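Local coordinates for Serine/threonine-protein kinase Tel1 (Chaetomium thermophilum, PDB 6SKY) that probably phosphorylates proteins at serine or threonine followed by glutamine, using ATP, to signal DNA damage to the checkpoint machinery, at residues P2574-A2580 against L2595-D2601; A2509-T2513 against N2552-P2556; L2312-Q2316 against E2362-E2367. One frame throughout, in Å; residues are numbered along the deposited sequence.

Interaction 1: P2574-A2580 against L2595-D2601; sequences PMIHKFA and LTAIGTD
A classic beta bulge shifts by one residue the register of the antiparallel hairpin formed by strand 2576-2585 and strand 2593-2599 in the kinase region of Tel1. At the bulge His-2577 and Lys-2578 both face Ile-2598, whose carbonyl oxygen is gripped twice: by His-2577 N (2.9 Å) on a lone pair and by Lys-2578 N (3.0 Å), the straighter of the two bonds. Ile-2598 N returns a bond to Lys-2578 O, completing the hydrogen-bonded pair. Beyond the bulge, Thr-2600 N reaches Met-2575 O at 2.9 Å, nearly along the C=O axis; at the other end Ala-2580 N meets Thr-2596 O from above the carbonyl plane.

One face of the sheet carries Phe-2579, with its CG anti to the carbonyl carbon (chi1 -88°), which swings the ring toward the partner strand. Ala-2597 CB sits over one face of this ring, 4.2 Å from its centroid, in a CH-pi contact, while Leu-2595 CD2 touches CE1 at 3.6 Å as the two side chains cross. Phe-2546 of helix 2541-2552 stacks edge-to-face with the same ring. On the other face Lys-2578 and Ile-2598 run side by side in the same direction, CG to CB, and Ile-2598 CD1 extends to Ala-2580 CB at 4.0 Å. Strand 2604-2611 continues the sheet beyond 2593-2599. The hairpin is part of the antiparallel sheet of the N-lobe, as in other kinases of the PI3/PI4 family; here helices 2507-2522 and 2541-2552 cover the face that carries Phe-2579.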
loop_
_atom_site.group_PDB
_atom_site.type_symbol
_atom_site.label_atom_id
_atom_site.label_comp_id
_atom_site.label_asym_id
_atom_site.label_seq_id
_atom_site.Cartn_x
_atom_site.Cartn_y
_atom_site.Cartn_z
ATOM N N PRO A 2574 43.352 26.833 5.957
ATOM C CA PRO A 2574 43.933 28.105 5.512
ATOM C C PRO A 2574 43.856 29.164 6.598
ATOM O O PRO A 2574 42.794 29.406 7.166
ATOM C CB PRO A 2574 43.067 28.480 4.306
ATOM C CG PRO A 2574 41.792 27.775 4.534
ATOM C CD PRO A 2574 42.150 26.486 5.190
ATOM N N MET A 2575 44.984 29.797 6.875
ATOM C CA MET A 2575 45.010 30.926 7.788
ATOM C C MET A 2575 44.755 32.214 7.022
ATOM O O MET A 2575 44.850 32.261 5.798
ATOM C CB MET A 2575 46.348 31.005 8.516
ATOM C CG MET A 2575 46.716 29.738 9.244
ATOM S SD MET A 2575 45.793 29.490 10.762
ATOM C CE MET A 2575 45.827 27.707 10.883
ATOM N N ILE A 2576 44.408 33.264 7.756
ATOM C CA ILE A 2576 44.260 34.567 7.125
ATOM C C ILE A 2576 45.643 35.091 6.776
ATOM O O ILE A 2576 46.494 35.267 7.653
ATOM C CB ILE A 2576 43.514 35.547 8.035
ATOM C CG1 ILE A 2576 42.050 35.160 8.153
ATOM C CG2 ILE A 2576 43.619 36.945 7.488
ATOM C CD1 ILE A 2576 41.249 36.126 8.969
ATOM N N HIS A 2577 45.877 35.330 5.489
ATOM C CA HIS A 2577 47.154 35.882 5.059
ATOM C C HIS A 2577 47.167 37.394 5.217
ATOM O O HIS A 2577 48.014 37.949 5.920
ATOM C CB HIS A 2577 47.431 35.485 3.609
ATOM C CG HIS A 2577 48.715 36.023 3.068
ATOM N ND1 HIS A 2577 48.793 37.221 2.396
ATOM C CD2 HIS A 2577 49.971 35.521 3.094
ATOM C CE1 HIS A 2577 50.045 37.439 2.034
ATOM N NE2 HIS A 2577 50.779 36.421 2.446
ATOM N N LYS A 2578 46.218 38.075 4.586
ATOM C CA LYS A 2578 46.132 39.521 4.707
ATOM C C LYS A 2578 44.686 39.940 4.511
ATOM O O LYS A 2578 43.806 39.109 4.297
ATOM C CB LYS A 2578 47.048 40.215 3.699
ATOM C CG LYS A 2578 46.654 39.983 2.263
ATOM C CD LYS A 2578 47.567 40.721 1.313
ATOM C CE LYS A 2578 47.161 40.469 -0.128
ATOM N NZ LYS A 2578 48.104 41.080 -1.101
ATOM N N PHE A 2579 44.440 41.238 4.589
ATOM C CA PHE A 2579 43.126 41.796 4.330
ATOM C C PHE A 2579 43.191 42.693 3.108
ATOM O O PHE A 2579 44.169 43.417 2.916
ATOM C CB PHE A 2579 42.616 42.595 5.524
ATOM C CG PHE A 2579 41.881 41.772 6.522
ATOM C CD1 PHE A 2579 40.509 41.828 6.601
ATOM C CD2 PHE A 2579 42.557 40.927 7.370
ATOM C CE1 PHE A 2579 39.836 41.064 7.513
ATOM C CE2 PHE A 2579 41.883 40.162 8.275
ATOM C CZ PHE A 2579 40.527 40.231 8.352
ATOM N N ALA A 2580 42.157 42.632 2.279
ATOM C CA ALA A 2580 42.023 43.610 1.219
ATOM C C ALA A 2580 41.999 45.009 1.826
ATOM O O ALA A 2580 41.474 45.207 2.924
ATOM C CB ALA A 2580 40.756 43.361 0.410
ATOM N N LEU A 2595 34.100 43.146 5.129
ATOM C CA LEU A 2595 35.532 42.955 4.993
ATOM C C LEU A 2595 35.821 41.820 4.031
ATOM O O LEU A 2595 34.987 40.951 3.798
ATOM C CB LEU A 2595 36.164 42.639 6.341
ATOM C CG LEU A 2595 36.635 43.769 7.241
ATOM C CD1 LEU A 2595 35.529 44.749 7.523
ATOM C CD2 LEU A 2595 37.128 43.160 8.517
ATOM N N THR A 2596 37.024 41.830 3.478
ATOM C CA THR A 2596 37.513 40.734 2.658
ATOM C C THR A 2596 38.854 40.291 3.209
ATOM O O THR A 2596 39.695 41.123 3.548
ATOM C CB THR A 2596 37.663 41.139 1.192
ATOM O OG1 THR A 2596 36.479 41.812 0.757
ATOM C CG2 THR A 2596 37.874 39.920 0.326
ATOM N N ALA A 2597 39.050 38.987 3.316
ATOM C CA ALA A 2597 40.292 38.430 3.816
ATOM C C ALA A 2597 40.875 37.518 2.754
ATOM O O ALA A 2597 40.179 36.647 2.233
ATOM C CB ALA A 2597 40.067 37.659 5.113
ATOM N N ILE A 2598 42.136 37.728 2.420
ATOM C CA ILE A 2598 42.837 36.862 1.488
ATOM C C ILE A 2598 43.583 35.828 2.312
ATOM O O ILE A 2598 44.406 36.178 3.164
ATOM C CB ILE A 2598 43.792 37.653 0.584
ATOM C CG1 ILE A 2598 43.010 38.487 -0.427
ATOM C CG2 ILE A 2598 44.708 36.710 -0.153
ATOM C CD1 ILE A 2598 42.618 39.848 0.064
ATOM N N GLY A 2599 43.281 34.561 2.071
ATOM C CA GLY A 2599 43.842 33.490 2.852
ATOM C C GLY A 2599 45.199 33.063 2.356
ATOM O O GLY A 2599 45.771 33.627 1.426
ATOM N N THR A 2600 45.728 32.034 3.008
ATOM C CA THR A 2600 47.027 31.508 2.618
ATOM C C THR A 2600 46.948 30.783 1.281
ATOM O O THR A 2600 47.829 30.942 0.431
ATOM C CB THR A 2600 47.561 30.594 3.715
ATOM O OG1 THR A 2600 48.306 31.372 4.658
ATOM C CG2 THR A 2600 48.453 29.520 3.139
ATOM N N ASP A 2601 45.890 30.002 1.064
ATOM C CA ASP A 2601 45.714 29.334 -0.219
ATOM C C ASP A 2601 45.289 30.284 -1.331
ATOM O O ASP A 2601 45.103 29.834 -2.465
ATOM C CB ASP A 2601 44.699 28.195 -0.088
ATOM C CG ASP A 2601 43.355 28.660 0.435
ATOM O OD1 ASP A 2601 43.170 29.875 0.645
ATOM O OD2 ASP A 2601 42.476 27.799 0.640
#

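Interaction 2: A2509-T2513 against N2552-P2556; sequences AIDQT and NNPIP
Helix 2509-2513 runs past an irregular chain that leaves helical geometry at Asn-2553, and the backbones come nearest where the CA atoms of Ala-2509 and Asn-2553 lie 5.3 Å apart. Ala-2509 points its CB at Ile-2555, touching CG2 at 3.6 Å. The other branch of Ile-2555, with CG1 lodged between the backbone N and the carbonyl carbon (chi1 61°), carries CD1 to Thr-2513, where it meets CG2 tip to tip at 3.4 Å. Ile-2555 thus spans one helical turn, from Ala-2509 to Thr-2513. In the kinase region this apolar contact ties helix 2507-2522 to the linker running from helix 2541-2552 to strand 2576-2585, and Tyr-2466 of helix 2461-2472 also packs on Ile-2555. The CB of Asn-2553 comes within 4.0 Å of Thr-2513 OG1, the two side chains passing alongside with their ends pointing opposite ways. That hydroxyl donates back to Ala-2509 O at 3.0 Å; Thr-2513 N binds the same oxygen, and the two donors approach from opposite faces of the carbonyl plane. Without the hydroxyl and methyl of Thr-2513, as with an alanine here, Ile-2555 CD1 would probably face a gap, and Ala-2509 O is likely to keep just the backbone donor of this turn.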
loop_
_atom_site.group_PDB
_atom_site.type_symbol
_atom_site.label_atom_id
_atom_site.label_comp_id
_atom_site.label_asym_id
_atom_site.label_seq_id
_atom_site.Cartn_x
_atom_site.Cartn_y
_atom_site.Cartn_z
ATOM N N ALA A 2509 45.530 33.702 20.145
ATOM C CA ALA A 2509 45.186 34.248 18.839
ATOM C C ALA A 2509 43.698 34.544 18.749
ATOM O O ALA A 2509 43.295 35.636 18.336
ATOM C CB ALA A 2509 45.612 33.281 17.744
ATOM N N ILE A 2510 42.864 33.584 19.146
ATOM C CA ILE A 2510 41.418 33.773 19.101
ATOM C C ILE A 2510 40.997 34.880 20.054
ATOM O O ILE A 2510 40.106 35.678 19.747
ATOM C CB ILE A 2510 40.706 32.444 19.409
ATOM C CG1 ILE A 2510 40.834 31.506 18.217
ATOM C CG2 ILE A 2510 39.254 32.670 19.759
ATOM C CD1 ILE A 2510 40.081 30.236 18.378
ATOM N N ASP A 2511 41.668 34.982 21.198
ATOM C CA ASP A 2511 41.382 36.049 22.148
ATOM C C ASP A 2511 41.591 37.423 21.519
ATOM O O ASP A 2511 40.664 38.242 21.441
ATOM C CB ASP A 2511 42.271 35.870 23.375
ATOM C CG ASP A 2511 41.593 36.285 24.648
ATOM O OD1 ASP A 2511 40.386 36.578 24.605
ATOM O OD2 ASP A 2511 42.265 36.321 25.695
ATOM N N GLN A 2512 42.813 37.686 21.051
ATOM C CA GLN A 2512 43.132 39.008 20.522
ATOM C C GLN A 2512 42.315 39.320 19.278
ATOM O O GLN A 2512 41.815 40.444 19.107
ATOM C CB GLN A 2512 44.620 39.100 20.205
ATOM C CG GLN A 2512 45.533 38.681 21.330
ATOM C CD GLN A 2512 45.376 39.539 22.554
ATOM O OE1 GLN A 2512 44.930 40.680 22.474
ATOM N NE2 GLN A 2512 45.738 38.994 23.705
ATOM N N THR A 2513 42.162 38.334 18.400
ATOM C CA THR A 2513 41.437 38.553 17.165
ATOM C C THR A 2513 39.967 38.845 17.421
ATOM O O THR A 2513 39.387 39.721 16.774
ATOM C CB THR A 2513 41.603 37.342 16.268
ATOM O OG1 THR A 2513 42.969 37.253 15.857
ATOM C CG2 THR A 2513 40.738 37.483 15.067
ATOM N N ASN A 2552 49.691 40.167 13.415
ATOM C CA ASN A 2552 50.500 39.518 14.440
ATOM C C ASN A 2552 49.949 38.170 14.884
ATOM O O ASN A 2552 50.707 37.367 15.435
ATOM C CB ASN A 2552 50.636 40.426 15.663
ATOM C CG ASN A 2552 51.117 41.813 15.308
ATOM O OD1 ASN A 2552 50.667 42.801 15.883
ATOM N ND2 ASN A 2552 52.031 41.897 14.350
ATOM N N ASN A 2553 48.665 37.905 14.671
ATOM C CA ASN A 2553 48.026 36.666 15.124
ATOM C C ASN A 2553 47.386 35.935 13.956
ATOM O O ASN A 2553 46.327 36.369 13.466
ATOM C CB ASN A 2553 46.969 36.967 16.183
ATOM C CG ASN A 2553 47.547 37.585 17.422
ATOM O OD1 ASN A 2553 47.166 38.683 17.812
ATOM N ND2 ASN A 2553 48.463 36.878 18.063
ATOM N N PRO A 2554 47.948 34.827 13.489
ATOM C CA PRO A 2554 47.337 34.116 12.360
ATOM C C PRO A 2554 46.311 33.074 12.780
ATOM O O PRO A 2554 46.600 32.198 13.597
ATOM C CB PRO A 2554 48.543 33.468 11.673
ATOM C CG PRO A 2554 49.610 33.383 12.738
ATOM C CD PRO A 2554 49.176 34.167 13.946
ATOM N N ILE A 2555 45.112 33.163 12.215
ATOM C CA ILE A 2555 44.019 32.228 12.480
ATOM C C ILE A 2555 43.327 31.916 11.167
ATOM O O ILE A 2555 43.486 32.645 10.180
ATOM C CB ILE A 2555 42.997 32.807 13.471
ATOM C CG1 ILE A 2555 42.386 34.073 12.888
ATOM C CG2 ILE A 2555 43.635 33.086 14.795
ATOM C CD1 ILE A 2555 41.101 34.441 13.507
ATOM N N PRO A 2556 42.547 30.842 11.120
ATOM C CA PRO A 2556 41.681 30.633 9.977
ATOM C C PRO A 2556 40.604 31.697 9.947
ATOM O O PRO A 2556 40.293 32.291 10.987
ATOM C CB PRO A 2556 41.090 29.242 10.231
ATOM C CG PRO A 2556 41.202 29.055 11.659
ATOM C CD PRO A 2556 42.465 29.715 12.059
#

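Interaction 3: L2312-Q2316 against E2362-E2367; sequences LARLQ and ELRRVE
Leu-2312 and Leu-2315, one turn apart on helix 2306-2328, meet Leu-2363 and Val-2366 of helix 2348-2387 in an apolar contact. Leu-2312 holds its CG anti to the backbone N (chi1 -178°), a torsion that brings CD1 across to Leu-2363 CD1 at 3.7 Å, the two side chains crossing at about a right angle. The same methyl of Leu-2312 touches Val-2366 CG1 at 4.0 Å. Leu-2315 points at the other helix: its CD1 meets Val-2366 CG2 at 3.7 Å, and its CB lies against Leu-2363 CD1. Leu-2363 CD1 therefore touches both leucines of the first helix, and the two methyls of Val-2366 are shared out, CG1 to Leu-2312 and CG2 to Leu-2315.

The acidic side chains join through their carbon chains. Glu-2362, bent at chi2, lays CG against Leu-2315 CD1 at 3.7 Å, while Glu-2367 brings its CG to Leu-2312 CD1 at 4.2 Å.

The salt bridges stay within the second helix. Arg-2365 NH1 donates to Glu-2362 OE1 at 3.0 Å; the oxygen lies in the guanidinium plane, whereas the donor stands above the carboxylate plane. This pairing probably helps hold the bent glutamate beside Leu-2315. Arg-2364 NH2 bridges to Glu-2367 OE1 at 3.5 Å, the oxygen at the edge of the guanidinium group.

The second subunit lies alongside, its Pro-2793 packing on Arg-2314. With local axes 10.3 Å apart and inclined at 153°, the two successive helices of the FAT region form an antiparallel helical hairpin, which helix 2703-2714 of the second subunit reaches at Glu-2362 through Thr-2703.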
loop_
_atom_site.group_PDB
_atom_site.type_symbol
_atom_site.label_atom_id
_atom_site.label_comp_id
_atom_site.label_asym_id
_atom_site.label_seq_id
_atom_site.Cartn_x
_atom_site.Cartn_y
_atom_site.Cartn_z
ATOM N N LEU A 2312 2.643 4.192 35.685
ATOM C CA LEU A 2312 3.333 4.921 36.741
ATOM C C LEU A 2312 2.477 6.063 37.258
ATOM O O LEU A 2312 2.419 6.306 38.467
ATOM C CB LEU A 2312 4.677 5.439 36.228
ATOM C CG LEU A 2312 5.570 6.187 37.218
ATOM C CD1 LEU A 2312 6.087 5.262 38.297
ATOM C CD2 LEU A 2312 6.713 6.845 36.489
ATOM N N ALA A 2313 1.774 6.755 36.360
ATOM C CA ALA A 2313 0.911 7.851 36.785
ATOM C C ALA A 2313 -0.253 7.349 37.627
ATOM O O ALA A 2313 -0.619 7.976 38.627
ATOM C CB ALA A 2313 0.399 8.614 35.568
ATOM N N ARG A 2314 -0.856 6.228 37.231
ATOM C CA ARG A 2314 -1.958 5.660 37.996
ATOM C C ARG A 2314 -1.497 5.241 39.383
ATOM O O ARG A 2314 -2.161 5.528 40.383
ATOM C CB ARG A 2314 -2.560 4.474 37.242
ATOM C CG ARG A 2314 -3.576 3.680 38.045
ATOM C CD ARG A 2314 -4.147 2.511 37.260
ATOM N NE ARG A 2314 -3.134 1.514 36.944
ATOM C CZ ARG A 2314 -2.790 0.522 37.755
ATOM N NH1 ARG A 2314 -1.856 -0.343 37.391
ATOM N NH2 ARG A 2314 -3.376 0.400 38.933
ATOM N N LEU A 2315 -0.352 4.565 39.467
ATOM C CA LEU A 2315 0.157 4.175 40.774
ATOM C C LEU A 2315 0.515 5.390 41.619
ATOM O O LEU A 2315 0.346 5.363 42.842
ATOM C CB LEU A 2315 1.363 3.256 40.611
ATOM C CG LEU A 2315 1.096 1.952 39.861
ATOM C CD1 LEU A 2315 2.385 1.193 39.645
ATOM C CD2 LEU A 2315 0.096 1.096 40.605
ATOM N N GLN A 2316 0.974 6.471 40.989
ATOM C CA GLN A 2316 1.304 7.679 41.738
ATOM C C GLN A 2316 0.054 8.337 42.304
ATOM O O GLN A 2316 0.027 8.745 43.473
ATOM C CB GLN A 2316 2.064 8.653 40.843
ATOM C CG GLN A 2316 3.547 8.385 40.773
ATOM C CD GLN A 2316 4.221 9.189 39.691
ATOM O OE1 GLN A 2316 3.594 9.566 38.701
ATOM N NE2 GLN A 2316 5.507 9.463 39.872
ATOM N N GLU A 2362 4.545 -1.816 45.341
ATOM C CA GLU A 2362 4.329 -1.848 43.898
ATOM C C GLU A 2362 5.046 -0.698 43.201
ATOM O O GLU A 2362 5.663 -0.879 42.139
ATOM C CB GLU A 2362 2.834 -1.799 43.603
ATOM C CG GLU A 2362 2.491 -1.594 42.143
ATOM C CD GLU A 2362 2.497 -2.883 41.352
ATOM O OE1 GLU A 2362 2.992 -3.903 41.875
ATOM O OE2 GLU A 2362 1.999 -2.878 40.208
ATOM N N LEU A 2363 4.980 0.496 43.788
ATOM C CA LEU A 2363 5.616 1.654 43.172
ATOM C C LEU A 2363 7.133 1.528 43.186
ATOM O O LEU A 2363 7.797 1.906 42.214
ATOM C CB LEU A 2363 5.173 2.928 43.880
ATOM C CG LEU A 2363 5.488 4.219 43.143
ATOM C CD1 LEU A 2363 5.066 4.099 41.701
ATOM C CD2 LEU A 2363 4.775 5.368 43.808
ATOM N N ARG A 2364 7.702 1.006 44.273
ATOM C CA ARG A 2364 9.138 0.747 44.289
ATOM C C ARG A 2364 9.531 -0.215 43.182
ATOM O O ARG A 2364 10.543 -0.013 42.505
ATOM C CB ARG A 2364 9.577 0.186 45.637
ATOM C CG ARG A 2364 9.472 1.150 46.786
ATOM C CD ARG A 2364 10.149 2.465 46.477
ATOM N NE ARG A 2364 10.255 3.306 47.665
ATOM C CZ ARG A 2364 10.473 4.616 47.636
ATOM N NH1 ARG A 2364 10.558 5.302 48.767
ATOM N NH2 ARG A 2364 10.597 5.241 46.475
ATOM N N ARG A 2365 8.750 -1.276 42.989
ATOM C CA ARG A 2365 9.063 -2.225 41.925
ATOM C C ARG A 2365 9.085 -1.538 40.564
ATOM O O ARG A 2365 10.029 -1.713 39.777
ATOM C CB ARG A 2365 8.051 -3.368 41.941
ATOM C CG ARG A 2365 8.448 -4.569 41.112
ATOM C CD ARG A 2365 7.385 -5.638 41.188
ATOM N NE ARG A 2365 6.078 -5.109 40.826
ATOM C CZ ARG A 2365 5.602 -5.083 39.587
ATOM N NH1 ARG A 2365 4.402 -4.577 39.345
ATOM N NH2 ARG A 2365 6.329 -5.562 38.588
ATOM N N VAL A 2366 8.059 -0.735 40.274
ATOM C CA VAL A 2366 7.989 -0.091 38.962
ATOM C C VAL A 2366 9.144 0.886 38.768
ATOM O O VAL A 2366 9.782 0.922 37.705
ATOM C CB VAL A 2366 6.628 0.599 38.776
ATOM C CG1 VAL A 2366 6.626 1.411 37.509
ATOM C CG2 VAL A 2366 5.541 -0.432 38.719
ATOM N N GLU A 2367 9.435 1.693 39.785
ATOM C CA GLU A 2367 10.512 2.661 39.646
ATOM C C GLU A 2367 11.870 1.990 39.529
ATOM O O GLU A 2367 12.754 2.510 38.842
ATOM C CB GLU A 2367 10.505 3.629 40.818
ATOM C CG GLU A 2367 9.398 4.645 40.757
ATOM C CD GLU A 2367 9.326 5.464 42.016
ATOM O OE1 GLU A 2367 10.063 5.137 42.967
ATOM O OE2 GLU A 2367 8.540 6.430 42.062
#

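Overall arrangement
From the N terminus, interaction 3 comes first, closing the loop of 45 residues between its segments by laying helix 2348-2387 back along helix 2306-2328 in the FAT region. Interaction 2 follows, bringing the chain after helix 2541-2552 back onto helix 2507-2522, and interaction 1 then closes the short hairpin of strands 2576-2585 and 2593-2599. The three closures lie in series, so none nests within or crosses another. Interactions 1 and 2 are neighbours, with centres 12 Å apart, joined by a probable hydrogen bond from Ile-2576 N to Ile-2555 O and by Met-2575 packing on Pro-2556; together they link helix, linker and sheet. Interaction 3 stands apart, its centre about 63 Å from that of interaction 1.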